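Local coordinates for CzcP cation efflux P1-ATPase (Ralstonia metallidurans, PDB 4U9R), which probably uses ATP to export zinc and related metal ions across the cell membrane, this piece being its metal-binding, ferredoxin-like N-terminal extension, at residues 134-137 / 143-146. Residues are numbered along the deposited sequence; the frame is centred on the assembly and turned at random.
With CD (cadmium ion), chain B.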
ATOM      1  N   GLU A 134       7.571  -2.482   6.241  1.00 71.59           N
ATOM      2  CA  GLU A 134       7.628  -3.812   5.634  1.00 78.67           C
ATOM      3  C   GLU A 134       8.809  -3.807   4.663  1.00 75.18           C
ATOM      4  O   GLU A 134       9.099  -2.775   4.061  1.00 68.17           O
ATOM      5  CB  GLU A 134       6.308  -4.110   4.890  1.00 86.13           C
ATOM      6  CG  GLU A 134       6.234  -5.461   4.177  1.00 93.59           C
ATOM      7  CD  GLU A 134       5.018  -5.591   3.261  1.00 97.51           C
ATOM      8  OE1 GLU A 134       4.066  -6.318   3.635  1.00 96.01           O
ATOM      9  OE2 GLU A 134       5.014  -4.968   2.169  1.00 93.85           O
ATOM     10  N   ALA A 135       9.491  -4.947   4.536  1.00 78.15           N
ATOM     11  CA  ALA A 135      10.658  -5.072   3.656  1.00 75.02           C
ATOM     12  C   ALA A 135      10.860  -6.517   3.235  1.00 80.93           C
ATOM     13  O   ALA A 135      10.842  -7.408   4.076  1.00 82.44           O
ATOM     14  CB  ALA A 135      11.899  -4.554   4.350  1.00 78.72           C
ATOM     15  N   GLU A 136      11.053  -6.733   1.932  1.00 88.42           N
ATOM     16  CA  GLU A 136      11.094  -8.071   1.334  1.00 98.33           C
ATOM     17  C   GLU A 136      12.106  -8.109   0.186  1.00106.38           C
ATOM     18  O   GLU A 136      11.784  -7.731  -0.950  1.00111.75           O
ATOM     19  CB  GLU A 136       9.712  -8.454   0.779  1.00105.86           C
ATOM     20  CG  GLU A 136       8.627  -8.729   1.817  1.00105.52           C
ATOM     21  CD  GLU A 136       8.500 -10.193   2.208  1.00109.50           C
ATOM     22  OE1 GLU A 136       9.115 -11.059   1.550  1.00111.00           O
ATOM     23  OE2 GLU A 136       7.764 -10.475   3.179  1.00108.31           O
ATOM     24  N   VAL A 137      13.324  -8.558   0.479  1.00106.20           N
ATOM     25  CA  VAL A 137      14.352  -8.705  -0.549  1.00 98.23           C
ATOM     26  C   VAL A 137      14.320 -10.138  -1.069  1.00 89.98           C
ATOM     27  O   VAL A 137      14.430 -11.088  -0.297  1.00 78.66           O
ATOM     28  CB  VAL A 137      15.764  -8.362  -0.023  1.00 98.03           C
ATOM     29  CG1 VAL A 137      16.770  -8.320  -1.174  1.00 98.93           C
ATOM     30  CG2 VAL A 137      15.750  -7.030   0.719  1.00 97.31           C
ATOM     31  N   ALA A 143      14.410  -5.286  -4.057  1.00 71.87           N
ATOM     32  CA  ALA A 143      13.983  -4.845  -2.727  1.00 73.57           C
ATOM     33  C   ALA A 143      12.583  -4.217  -2.786  1.00 71.89           C
ATOM     34  O   ALA A 143      12.387  -3.216  -3.473  1.00 64.84           O
ATOM     35  CB  ALA A 143      14.988  -3.849  -2.151  1.00 69.04           C
ATOM     36  N   ARG A 144      11.641  -4.817  -2.051  1.00 79.54           N
ATOM     37  CA  ARG A 144      10.249  -4.344  -1.925  1.00 78.14           C
ATOM     38  C   ARG A 144      10.043  -3.761  -0.526  1.00 71.40           C
ATOM     39  O   ARG A 144       9.847  -4.506   0.428  1.00 64.92           O
ATOM     40  CB  ARG A 144       9.286  -5.522  -2.139  1.00 84.63           C
ATOM     41  CG  ARG A 144       7.818  -5.257  -1.790  1.00 94.02           C
ATOM     42  CD  ARG A 144       7.028  -6.550  -1.605  1.00 94.23           C
ATOM     43  NE  ARG A 144       5.594  -6.310  -1.710  1.00 94.31           N
ATOM     44  CZ  ARG A 144       4.948  -6.076  -2.854  1.00102.29           C
ATOM     45  NH1 ARG A 144       5.599  -6.056  -4.011  1.00104.25           N
ATOM     46  NH2 ARG A 144       3.639  -5.859  -2.848  1.00106.65           N
ATOM     47  N   VAL A 145      10.070  -2.438  -0.408  1.00 69.33           N
ATOM     48  CA  VAL A 145       9.983  -1.778   0.903  1.00 70.50           C
ATOM     49  C   VAL A 145       8.725  -0.888   1.001  1.00 70.57           C
ATOM     50  O   VAL A 145       8.139  -0.483  -0.016  1.00 69.69           O
ATOM     51  CB  VAL A 145      11.283  -0.978   1.212  1.00 70.05           C
ATOM     52  CG1 VAL A 145      11.485   0.157   0.228  1.00 75.15           C
ATOM     53  CG2 VAL A 145      11.303  -0.431   2.629  1.00 67.08           C
ATOM     54  N   GLU A 146       8.294  -0.633   2.231  1.00 64.82           N
ATOM     55  CA  GLU A 146       7.206   0.293   2.502  1.00 62.15           C
ATOM     56  C   GLU A 146       7.605   1.120   3.695  1.00 59.33           C
ATOM     57  O   GLU A 146       8.120   0.570   4.668  1.00 64.10           O
ATOM     58  CB  GLU A 146       5.924  -0.477   2.788  1.00 69.46           C
ATOM     59  CG  GLU A 146       4.754   0.391   3.259  1.00 69.10           C
ATOM     60  CD  GLU A 146       3.437  -0.038   2.654  1.00 68.93           C
ATOM     61  OE1 GLU A 146       3.393  -1.093   1.997  1.00 73.60           O
ATOM     62  OE2 GLU A 146       2.453   0.702   2.817  1.00 62.24           O
TER
HETATM   63 CD    CD B 301       1.832   0.677   0.787  1.00 49.38          CD
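Arg144 rises off the same face as Glu134 and Glu136, touching Glu136 near its base and passing Glu134 near its end. CB lies 3.5 Å from Glu136 O, the oxygen that also accepts the Arg144 backbone N-H. Because CG is anti to the backbone N (chi1 169°) and the chain stays extended to NE, the aliphatic part rises off the sheet; CD comes within 4.1 Å of Glu136 CB, methylene against methylene. NE then passes Glu134 OE2 at 4.1 Å, too far for a salt bridge, with carboxylate and guanidinium planes 41° apart, and the tip goes on to Asp39, which takes NH2 in a salt bridge. Arginine suits the place because its methylenes can lie beside Glu136 CB while the guanidinium reaches Asp39. Beneath these side chains runs an antiparallel beta hairpin of a ferredoxin-like domain, whose strand 142-148 is the middle of three, between 103-109 and 132-137. Glu136 and Arg144 exchange two backbone hydrogen bonds; Glu146 N gives a 2.9 Å bond to Glu134 O, whereas the return from Glu134 N to Glu146 O is weak. On the other face the small or branched apolar Ala135, Ala143 and Val145 are buried and Val137 is partly exposed, with Ala135 and Val137 touching helix 116-127. Glu146, on the central strand, has a carboxylate that can offer both oxygens to cadmium, OE2 at 2.1 Å and OE1 at 2.6 Å; Asp42, Cys44 and His105 complete the site, and Arg47 hydrogen-bonds to OE2, probably offsetting some of the negative charge gathered there.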